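Local coordinates for metallo-beta-lactamase family protein (Staphylococcus aureus, PDB 3R2U), which probably acts as a mononuclear iron enzyme of the metallo-beta-lactamase superfamily, its catalytic domain joined to a rhodanese-like domain as in persulfide dioxygenases, at residues Glu78-Ala83 / Pro141-Glu146; Gly88-Ala93 / Leu110-Met115; Tyr101-Ser106 / Glu146-Leu151; Gly168-Val173 / Lys201-Ile206. All blocks are in the same frame, centred on the assembly; numbering follows the deposited sequence.

Contact 1: Glu78-Ala83 / Pro141-Glu146; sequences ETHIHA and PGHTPE. With FE (Fe (III) ion), chain E.
Glu-146 OE2 is the polar atom on which this contact turns: the backbone N of Ile-81 donates to it at 2.9 Å in a nearly straight bond (170°), arriving on the anti side of the carboxylate and somewhat out of its plane. Thr-144 OG1 lies close to the same oxygen but bonds it weakly at most, having Ser-147 OG as a further partner. With chi1 at 81°, Glu-146 CG sits between backbone N and carbonyl carbon, and a bend at chi2 brings the carboxylate round to Ile-81 and to within 3.4 Å of His-80 CB.

The second tie is the metal. His-80 NE2 (2.4 Å) and His-143 NE2 (2.3 Å) bind one iron(III) ion, their rings turned nearly perpendicular. Asp-169 completes a facial two-histidine, one-carboxylate triad, and three waters fill the other positions. Thr-79 OG1 accepts from His-80 ND1 at 2.8 Å, helping to fix the ring's rotation, while Arg-178 partners His-143. His-82 is not a ligand; its ND1 is hydrogen-bonded to the iron-bound water 2 at 2.6 Å.

Segment 78-83 leads from strand 72-77 toward helix 89-96. The loop 141-146 links strands 133-139 and 148-153, and helix 269-279 packs against both segments.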
# COMPACT_ATOMS: atom_id res chain seq x y z
N GLU A 78 -12.57 -24.82 15.41
CA GLU A 78 -13.72 -24.27 14.81
C GLU A 78 -14.94 -24.55 15.69
O GLU A 78 -15.12 -25.67 16.14
CB GLU A 78 -13.83 -24.94 13.43
CG GLU A 78 -14.98 -24.55 12.64
CD GLU A 78 -14.77 -24.88 11.18
OE1 GLU A 78 -13.99 -24.15 10.50
OE2 GLU A 78 -15.43 -25.83 10.70
N THR A 79 -15.78 -23.55 15.89
CA THR A 79 -16.94 -23.71 16.76
C THR A 79 -18.10 -24.55 16.20
O THR A 79 -18.84 -25.18 16.97
CB THR A 79 -17.47 -22.34 17.21
OG1 THR A 79 -17.86 -21.55 16.08
CG2 THR A 79 -16.34 -21.57 17.98
N HIS A 80 -18.27 -24.54 14.88
CA HIS A 80 -19.36 -25.27 14.23
C HIS A 80 -19.24 -25.18 12.73
O HIS A 80 -18.34 -24.50 12.21
CB HIS A 80 -20.73 -24.69 14.66
CG HIS A 80 -20.97 -23.28 14.24
ND1 HIS A 80 -20.28 -22.21 14.77
CD2 HIS A 80 -21.88 -22.75 13.39
CE1 HIS A 80 -20.72 -21.09 14.22
NE2 HIS A 80 -21.69 -21.39 13.39
N ILE A 81 -20.13 -25.87 12.02
CA ILE A 81 -20.15 -25.86 10.56
C ILE A 81 -20.80 -24.53 10.14
O ILE A 81 -22.00 -24.33 10.30
CB ILE A 81 -20.94 -27.08 9.98
CG1 ILE A 81 -20.36 -28.40 10.51
CG2 ILE A 81 -20.92 -27.05 8.48
CD1 ILE A 81 -21.06 -29.67 9.98
N HIS A 82 -19.99 -23.61 9.63
CA HIS A 82 -20.45 -22.27 9.30
C HIS A 82 -21.32 -22.17 8.07
O HIS A 82 -21.14 -22.91 7.11
CB HIS A 82 -19.27 -21.32 9.18
CG HIS A 82 -18.49 -21.20 10.44
ND1 HIS A 82 -19.00 -20.56 11.55
CD2 HIS A 82 -17.27 -21.66 10.79
CE1 HIS A 82 -18.10 -20.61 12.52
NE2 HIS A 82 -17.05 -21.28 12.09
N ALA A 83 -22.28 -21.25 8.14
CA ALA A 83 -23.21 -21.01 7.06
C ALA A 83 -22.96 -19.67 6.39
O ALA A 83 -23.57 -19.37 5.37
CB ALA A 83 -24.65 -21.03 7.60
N PRO A 141 -25.26 -26.93 21.80
CA PRO A 141 -26.11 -27.04 20.62
C PRO A 141 -27.24 -26.02 20.63
O PRO A 141 -27.60 -25.50 21.70
CB PRO A 141 -26.66 -28.46 20.72
CG PRO A 141 -26.61 -28.80 22.17
CD PRO A 141 -25.45 -28.05 22.74
N GLY A 142 -27.77 -25.73 19.46
CA GLY A 142 -28.89 -24.78 19.34
C GLY A 142 -28.87 -24.10 17.99
O GLY A 142 -29.78 -24.26 17.18
N HIS A 143 -27.82 -23.32 17.75
CA HIS A 143 -27.61 -22.69 16.47
C HIS A 143 -27.44 -23.83 15.46
O HIS A 143 -28.04 -23.81 14.38
CB HIS A 143 -26.39 -21.79 16.53
CG HIS A 143 -26.02 -21.19 15.21
ND1 HIS A 143 -26.85 -20.31 14.55
CD2 HIS A 143 -24.92 -21.33 14.45
CE1 HIS A 143 -26.26 -19.95 13.41
NE2 HIS A 143 -25.09 -20.55 13.33
N THR A 144 -26.64 -24.83 15.84
CA THR A 144 -26.48 -26.06 15.08
C THR A 144 -26.38 -27.19 16.09
O THR A 144 -26.00 -26.94 17.26
CB THR A 144 -25.21 -26.10 14.21
OG1 THR A 144 -24.05 -26.12 15.05
CG2 THR A 144 -25.18 -24.94 13.25
N PRO A 145 -26.71 -28.42 15.67
CA PRO A 145 -26.64 -29.53 16.62
C PRO A 145 -25.21 -29.84 17.11
O PRO A 145 -25.05 -30.39 18.22
CB PRO A 145 -27.22 -30.73 15.84
CG PRO A 145 -27.88 -30.12 14.59
CD PRO A 145 -27.12 -28.86 14.32
N GLU A 146 -24.20 -29.49 16.31
CA GLU A 146 -22.81 -29.79 16.66
C GLU A 146 -22.05 -28.65 17.33
O GLU A 146 -20.92 -28.85 17.74
CB GLU A 146 -22.01 -30.25 15.43
CG GLU A 146 -21.49 -29.14 14.51
CD GLU A 146 -22.57 -28.44 13.70
OE1 GLU A 146 -23.66 -29.02 13.51
OE2 GLU A 146 -22.31 -27.33 13.22
FE FE E . -23.20 -20.02 12.17
O HOH W 1 -23.70 -21.87 10.79
O HOH W 2 -21.33 -19.52 10.96
O HOH W 3 -24.39 -18.73 10.91

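Contact 2: Gly88-Ala93 / Leu110-Met115; sequences GIRDVA and LGYKNM
Arg-90 lays one face of its guanidinium against the sulfur of Met-115, with NH1 3.4 Å and NE 3.5 Å from SD. The two side chains cross at about a right angle: the arginine runs out straight from CG to NE, whereas the methionine bends at chi2 (-55°), setting SD over the guanidinium, and a second bend at chi3 turns CE toward Ile-89.

In its own plane the same group meets backbone oxygens. NH1 donates to Lys-113 O at 3.1 Å, an almost linear bond (174°) lying nearly along the C=O axis, and a second acceptor for NH1 is Asn-277 O. The carbonyl of Asn-114 also sits at the edge, 3.5 Å from NE. Tyr-112 brings the rim of its ring, CD2, to 4.2 Å from NH1, and its hydroxyl is hydrogen-bonded to Glu-78 OE2. Arg-90 was modelled in two conformers, so this is one of its states. A looser apolar touch joins Ile-89 CG2 and Met-115 CE at 4.5 Å.

The arginine springs from the first turn of helix 89-96 and reaches the irregular chain between strands 99-103 and 120-122. Ile-89 and Met-115 both rest on Ile-100 of strand 99-103, while helix 269-279 flanks Lys-113.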
# COMPACT_ATOMS: atom_id res chain seq x y z
N GLY A 88 -11.40 -21.77 6.91
CA GLY A 88 -10.00 -22.02 6.56
C GLY A 88 -9.40 -23.18 7.36
O GLY A 88 -8.21 -23.44 7.26
N ILE A 89 -10.22 -23.94 8.10
CA ILE A 89 -9.67 -24.97 9.00
C ILE A 89 -8.90 -26.08 8.27
O ILE A 89 -7.86 -26.52 8.77
CB ILE A 89 -10.74 -25.56 9.97
CG1 ILE A 89 -10.06 -26.24 11.18
CG2 ILE A 89 -11.64 -26.57 9.27
CD1 ILE A 89 -9.93 -25.39 12.36
N ARG A 90 -9.40 -26.53 7.13
CA ARG A 90 -8.71 -27.55 6.37
C ARG A 90 -7.40 -26.97 5.80
O ARG A 90 -6.39 -27.66 5.73
CB ARG A 90 -9.59 -28.11 5.25
CG ARG A 90 -10.79 -28.95 5.76
CD ARG A 90 -11.62 -29.43 4.59
NE ARG A 90 -12.83 -30.14 4.99
CZ ARG A 90 -13.95 -29.55 5.41
NH1 ARG A 90 -15.00 -30.29 5.74
NH2 ARG A 90 -14.03 -28.23 5.52
N ASP A 91 -7.43 -25.70 5.41
CA ASP A 91 -6.22 -25.02 4.89
C ASP A 91 -5.16 -24.98 5.99
O ASP A 91 -3.96 -25.14 5.71
CB ASP A 91 -6.52 -23.59 4.40
CG ASP A 91 -7.25 -23.54 3.06
OD1 ASP A 91 -8.33 -24.18 2.90
OD2 ASP A 91 -6.73 -22.82 2.15
N VAL A 92 -5.59 -24.75 7.23
CA VAL A 92 -4.65 -24.71 8.35
C VAL A 92 -3.94 -26.06 8.52
O VAL A 92 -2.72 -26.11 8.64
CB VAL A 92 -5.33 -24.31 9.67
CG1 VAL A 92 -4.39 -24.55 10.86
CG2 VAL A 92 -5.78 -22.87 9.60
N ALA A 93 -4.71 -27.14 8.52
CA ALA A 93 -4.18 -28.48 8.68
C ALA A 93 -3.23 -28.84 7.54
O ALA A 93 -2.15 -29.39 7.76
CB ALA A 93 -5.36 -29.50 8.73
N LEU A 110 -24.83 -35.47 9.59
CA LEU A 110 -24.66 -34.01 9.46
C LEU A 110 -23.30 -33.47 9.93
O LEU A 110 -23.12 -32.28 10.04
CB LEU A 110 -25.78 -33.28 10.21
CG LEU A 110 -27.20 -33.63 9.73
CD1 LEU A 110 -28.27 -32.97 10.60
CD2 LEU A 110 -27.39 -33.25 8.26
N GLY A 111 -22.35 -34.36 10.18
CA GLY A 111 -21.03 -33.96 10.66
C GLY A 111 -20.06 -33.62 9.55
O GLY A 111 -20.38 -33.69 8.35
N TYR A 112 -18.85 -33.25 9.96
CA TYR A 112 -17.79 -32.90 9.02
C TYR A 112 -17.38 -34.11 8.17
O TYR A 112 -17.28 -35.23 8.69
CB TYR A 112 -16.56 -32.42 9.77
CG TYR A 112 -16.66 -31.08 10.42
CD1 TYR A 112 -17.17 -30.93 11.71
CD2 TYR A 112 -16.18 -29.96 9.78
CE1 TYR A 112 -17.24 -29.69 12.31
CE2 TYR A 112 -16.24 -28.72 10.37
CZ TYR A 112 -16.77 -28.57 11.63
OH TYR A 112 -16.80 -27.32 12.21
N LYS A 113 -17.13 -33.89 6.89
CA LYS A 113 -16.68 -34.94 5.99
C LYS A 113 -15.38 -34.51 5.31
O LYS A 113 -14.99 -33.34 5.39
CB LYS A 113 -17.72 -35.21 4.90
CG LYS A 113 -19.15 -35.48 5.42
CD LYS A 113 -19.27 -36.81 6.16
CE LYS A 113 -20.65 -36.92 6.82
NZ LYS A 113 -20.87 -38.24 7.45
N ASN A 114 -14.70 -35.47 4.68
CA ASN A 114 -13.49 -35.20 3.91
C ASN A 114 -12.46 -34.42 4.71
O ASN A 114 -11.90 -33.45 4.21
CB ASN A 114 -13.86 -34.40 2.64
CG ASN A 114 -14.86 -35.14 1.76
OD1 ASN A 114 -14.88 -36.36 1.73
ND2 ASN A 114 -15.67 -34.40 1.01
N MET A 115 -12.25 -34.79 5.97
CA MET A 115 -11.33 -34.06 6.82
C MET A 115 -9.92 -34.57 6.68
O MET A 115 -9.72 -35.73 6.41
CB MET A 115 -11.75 -34.14 8.29
CG MET A 115 -13.05 -33.43 8.61
SD MET A 115 -13.04 -31.72 8.12
CE MET A 115 -11.91 -31.02 9.34

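Contact 3: Tyr101-Ser106 / Glu146-Leu151; sequences YVSGES and ESISFL
The contact joins the two beta sheets of the alpha-beta/beta-alpha sandwich that defines the metallo-beta-lactamase fold: strand 99-103 belongs to one sheet, strand 148-153 to the other, and they meet near the metal-site end. The meeting point is an ST turn at the end of the first strand. Ser-103 OG accepts from Glu-105 N at 3.0 Å and donates to Glu-146 O at 2.7 Å, so a single hydroxyl both closes its own turn and bonds the loop that leads into strand 148-153. With OG anti to the backbone nitrogen (chi1 179°), the hydroxyl stands out toward Glu-146 and lies in the carbonyl plane of its acceptor, on a lone pair.

Next to it, Glu-105 is the centre of an inverse gamma turn, and its carbonyl oxygen receives a CA-H...O contact from Glu-146 CA at 3.4 Å. The carboxylate of Glu-105 leads off to a hydrogen bond with His-124 N. Ser-106 adds a light van der Waals touch, its CB 4.0 Å from Glu-146 CB.

Between the sheets Ile-148 packs alongside Ser-103, and Val-137 and Val-122 close around the isoleucine from a strand of each sheet. Phe-150, two residues on, faces the same interface but stays farther off. Both branches of Ile-148 border the serine: CG2 comes to 3.6 Å from OG, shielding the flank of the hydroxyl with a methyl group, while CD1 lies 3.8 Å from Ser-103 CB.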
# COMPACT_ATOMS: atom_id res chain seq x y z
N TYR A 101 -9.06 -28.97 15.44
CA TYR A 101 -10.08 -29.46 16.35
C TYR A 101 -11.43 -28.97 15.87
O TYR A 101 -11.64 -27.76 15.72
CB TYR A 101 -9.79 -28.94 17.78
CG TYR A 101 -8.41 -29.34 18.25
CD1 TYR A 101 -7.28 -28.64 17.82
CD2 TYR A 101 -8.22 -30.44 19.08
CE1 TYR A 101 -6.03 -29.01 18.21
CE2 TYR A 101 -6.94 -30.83 19.47
CZ TYR A 101 -5.85 -30.10 19.03
OH TYR A 101 -4.57 -30.44 19.39
N VAL A 102 -12.31 -29.92 15.58
CA VAL A 102 -13.65 -29.60 15.15
C VAL A 102 -14.61 -30.49 15.94
O VAL A 102 -14.21 -31.50 16.51
CB VAL A 102 -13.84 -29.81 13.63
CG1 VAL A 102 -12.85 -28.96 12.83
CG2 VAL A 102 -13.74 -31.28 13.28
N SER A 103 -15.87 -30.10 15.97
CA SER A 103 -16.84 -30.86 16.71
C SER A 103 -17.13 -32.27 16.20
O SER A 103 -17.39 -32.49 15.01
CB SER A 103 -18.16 -30.08 16.78
OG SER A 103 -19.16 -30.83 17.49
N GLY A 104 -17.10 -33.22 17.14
CA GLY A 104 -17.51 -34.59 16.89
C GLY A 104 -18.86 -34.82 17.56
O GLY A 104 -19.28 -35.94 17.75
N GLU A 105 -19.55 -33.73 17.94
CA GLU A 105 -20.85 -33.82 18.60
C GLU A 105 -21.97 -33.76 17.57
O GLU A 105 -22.94 -33.04 17.73
CB GLU A 105 -21.02 -32.69 19.61
CG GLU A 105 -20.12 -32.78 20.85
CD GLU A 105 -20.52 -33.90 21.82
OE1 GLU A 105 -21.48 -34.64 21.52
OE2 GLU A 105 -19.87 -34.04 22.89
N SER A 106 -21.82 -34.53 16.51
CA SER A 106 -22.78 -34.53 15.42
C SER A 106 -23.31 -35.94 15.25
O SER A 106 -22.72 -36.89 15.76
CB SER A 106 -22.06 -34.08 14.15
OG SER A 106 -20.97 -34.95 13.88
N GLU A 146 -24.20 -29.49 16.31
CA GLU A 146 -22.81 -29.79 16.66
C GLU A 146 -22.05 -28.65 17.33
O GLU A 146 -20.92 -28.85 17.74
CB GLU A 146 -22.01 -30.25 15.43
CG GLU A 146 -21.49 -29.14 14.51
CD GLU A 146 -22.57 -28.44 13.70
OE1 GLU A 146 -23.66 -29.02 13.51
OE2 GLU A 146 -22.31 -27.33 13.22
N SER A 147 -22.66 -27.47 17.43
CA SER A 147 -21.99 -26.29 17.99
C SER A 147 -21.31 -26.53 19.30
O SER A 147 -21.90 -27.06 20.22
CB SER A 147 -22.96 -25.10 18.19
OG SER A 147 -23.27 -24.48 16.96
N ILE A 148 -20.05 -26.11 19.37
CA ILE A 148 -19.26 -26.19 20.56
C ILE A 148 -18.68 -24.83 20.88
O ILE A 148 -18.52 -23.99 20.00
CB ILE A 148 -18.12 -27.25 20.44
CG1 ILE A 148 -17.24 -26.97 19.23
CG2 ILE A 148 -18.71 -28.68 20.39
CD1 ILE A 148 -16.05 -27.90 19.13
N SER A 149 -18.45 -24.59 22.16
CA SER A 149 -17.83 -23.38 22.65
C SER A 149 -16.56 -23.74 23.41
O SER A 149 -16.47 -24.85 23.96
CB SER A 149 -18.80 -22.64 23.57
OG SER A 149 -19.90 -22.13 22.83
N PHE A 150 -15.58 -22.83 23.45
CA PHE A 150 -14.32 -23.11 24.12
C PHE A 150 -14.08 -22.21 25.35
O PHE A 150 -14.02 -20.98 25.25
CB PHE A 150 -13.17 -22.97 23.11
CG PHE A 150 -13.35 -23.80 21.86
CD1 PHE A 150 -12.98 -25.12 21.83
CD2 PHE A 150 -13.85 -23.24 20.70
CE1 PHE A 150 -13.12 -25.88 20.65
CE2 PHE A 150 -14.00 -24.00 19.53
CZ PHE A 150 -13.63 -25.31 19.53
N LEU A 151 -13.95 -22.84 26.52
CA LEU A 151 -13.74 -22.13 27.78
C LEU A 151 -12.26 -22.08 28.08
O LEU A 151 -11.61 -23.11 28.33
CB LEU A 151 -14.49 -22.81 28.92
CG LEU A 151 -14.47 -22.11 30.28
CD1 LEU A 151 -15.28 -20.81 30.21
CD2 LEU A 151 -15.01 -23.05 31.37

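Contact 4: Gly168-Val173 / Lys201-Ile206; sequences GDFIFV and KSIESI. With FE (Fe (III) ion), chain E.
Phe-170 packs its ring against helix 191-206, tying a metal-ligand loop of the metallo-beta-lactamase fold to one of the fold's outer helices. This is the tight part of the contact. The ring extends to the helix with CG anti to its own nitrogen (chi1 162°), and meets Ser-202, Ile-203 and Ile-206 with its outer atoms CE1, CZ and CE2. CE1 lies 3.5 Å from Ile-203 CD1 and 3.6 Å from Ser-202 CB, while Ile-206 CG1 approaches CE2 near the ring plane at 4.0 Å. Ile-171 CG1, from the same loop, sits over the centre of one ring face, so that face is backed by the ring's own neighbour while the outer atoms meet the helix.

The packing is looser at Ile-171, which touches the helix through its CD1, 4.0 Å from Ile-206 CG2, and through CG1, 4.2 Å from Ile-203 CD1. Beyond, Lys-201, Glu-204 and Ser-205 form the solvent side of the helix. Ser-202 OG has a partner in Pro-141 O, a link to the loop that carries His-143.

Just before Phe-170, Asp-169 binds the iron(III) ion through OD2 at 2.2 Å, with OD1 hydrogen-bonded to His-219 ND1. Ser-202 O, 3.5 Å from Phe-170 CZ, accepts from Ser-205 OG (2.8 Å) and from Ile-206 N, both on the same face of the carbonyl plane.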
# COMPACT_ATOMS: atom_id res chain seq x y z
N GLY A 168 -18.77 -18.77 19.43
CA GLY A 168 -19.28 -18.99 18.09
C GLY A 168 -20.59 -18.24 17.85
O GLY A 168 -20.68 -17.05 18.13
N ASP A 169 -21.59 -18.94 17.31
CA ASP A 169 -22.89 -18.36 17.07
C ASP A 169 -23.91 -18.80 18.13
O ASP A 169 -25.13 -18.70 17.92
CB ASP A 169 -23.37 -18.70 15.65
CG ASP A 169 -22.57 -17.97 14.58
OD1 ASP A 169 -21.79 -17.05 14.90
OD2 ASP A 169 -22.73 -18.31 13.40
N PHE A 170 -23.41 -19.27 19.28
CA PHE A 170 -24.25 -19.67 20.40
C PHE A 170 -24.71 -18.41 21.14
O PHE A 170 -25.90 -18.12 21.19
CB PHE A 170 -23.47 -20.67 21.29
CG PHE A 170 -24.02 -20.85 22.67
CD1 PHE A 170 -25.38 -21.01 22.89
CD2 PHE A 170 -23.16 -20.95 23.76
CE1 PHE A 170 -25.88 -21.21 24.18
CE2 PHE A 170 -23.65 -21.14 25.05
CZ PHE A 170 -25.02 -21.26 25.26
N ILE A 171 -23.76 -17.65 21.69
CA ILE A 171 -24.06 -16.38 22.36
C ILE A 171 -23.38 -15.20 21.66
O ILE A 171 -22.15 -15.22 21.45
CB ILE A 171 -23.55 -16.35 23.81
CG1 ILE A 171 -24.21 -17.47 24.64
CG2 ILE A 171 -23.86 -14.98 24.45
CD1 ILE A 171 -23.64 -17.59 26.02
N PHE A 172 -24.18 -14.19 21.30
CA PHE A 172 -23.64 -12.96 20.71
C PHE A 172 -23.71 -11.87 21.75
O PHE A 172 -24.24 -12.09 22.85
CB PHE A 172 -24.46 -12.49 19.51
CG PHE A 172 -24.50 -13.46 18.38
CD1 PHE A 172 -23.33 -13.90 17.79
CD2 PHE A 172 -25.72 -13.88 17.85
CE1 PHE A 172 -23.36 -14.78 16.71
CE2 PHE A 172 -25.76 -14.76 16.77
CZ PHE A 172 -24.59 -15.22 16.21
N VAL A 173 -23.15 -10.71 21.42
CA VAL A 173 -23.29 -9.58 22.30
C VAL A 173 -24.70 -9.09 22.06
O VAL A 173 -25.03 -8.65 20.97
CB VAL A 173 -22.31 -8.45 21.99
CG1 VAL A 173 -22.64 -7.23 22.84
CG2 VAL A 173 -20.88 -8.92 22.21
N LYS A 201 -31.65 -25.24 26.64
CA LYS A 201 -30.85 -26.03 27.57
C LYS A 201 -29.40 -25.59 27.57
O LYS A 201 -28.75 -25.62 28.61
CB LYS A 201 -30.92 -27.53 27.25
CG LYS A 201 -32.29 -28.17 27.42
CD LYS A 201 -32.19 -29.71 27.25
CE LYS A 201 -33.54 -30.42 27.42
NZ LYS A 201 -34.02 -30.38 28.84
N SER A 202 -28.86 -25.20 26.41
CA SER A 202 -27.47 -24.74 26.37
C SER A 202 -27.32 -23.45 27.16
O SER A 202 -26.33 -23.26 27.87
CB SER A 202 -26.97 -24.57 24.94
OG SER A 202 -26.95 -25.82 24.27
N ILE A 203 -28.30 -22.55 27.04
CA ILE A 203 -28.26 -21.30 27.78
C ILE A 203 -28.31 -21.60 29.28
O ILE A 203 -27.54 -21.02 30.07
CB ILE A 203 -29.41 -20.33 27.36
CG1 ILE A 203 -29.19 -19.78 25.96
CG2 ILE A 203 -29.51 -19.16 28.33
CD1 ILE A 203 -27.95 -18.84 25.82
N GLU A 204 -29.21 -22.51 29.66
CA GLU A 204 -29.39 -22.95 31.04
C GLU A 204 -28.06 -23.41 31.64
O GLU A 204 -27.69 -22.98 32.72
CB GLU A 204 -30.43 -24.10 31.09
CG GLU A 204 -30.80 -24.58 32.49
CD GLU A 204 -31.89 -25.67 32.48
OE1 GLU A 204 -32.65 -25.75 33.46
OE2 GLU A 204 -32.00 -26.43 31.49
N SER A 205 -27.36 -24.28 30.93
CA SER A 205 -26.07 -24.82 31.39
C SER A 205 -24.98 -23.73 31.50
O SER A 205 -24.24 -23.68 32.47
CB SER A 205 -25.60 -25.97 30.49
OG SER A 205 -25.29 -25.49 29.19
N ILE A 206 -24.95 -22.78 30.58
CA ILE A 206 -23.89 -21.76 30.61
C ILE A 206 -24.01 -20.77 31.79
O ILE A 206 -23.02 -20.16 32.20
CB ILE A 206 -23.83 -20.99 29.26
CG1 ILE A 206 -22.39 -20.83 28.85
CG2 ILE A 206 -24.64 -19.68 29.31
CD1 ILE A 206 -21.71 -22.18 28.60
FE FE E . -23.20 -20.02 12.17
O HOH W 2 -21.33 -19.52 10.96
O HOH W 1 -23.70 -21.87 10.79
O HOH W 3 -24.39 -18.73 10.91

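How the contacts relate
All four contacts lie in the metallo-beta-lactamase domain. Contacts 1 and 3 are closest, with centres about 7 Å apart; they share Glu-146, and Thr-79 O probably bonds Ile-148 N between them. Contact 2, its centre about 13 Å from the centre of each, is nested along the chain inside the loop closed by contact 1 and joined to it by the probable Glu-78 to Tyr-112 bond. Contact 4 comes later in sequence, with its centre about 12 Å from that of contact 1, and supplies the third protein ligand of the same iron. Contacts 2 and 4 lie about 24 Å apart (centres) without touching. Loops following strands of both sheets thus converge on one metal.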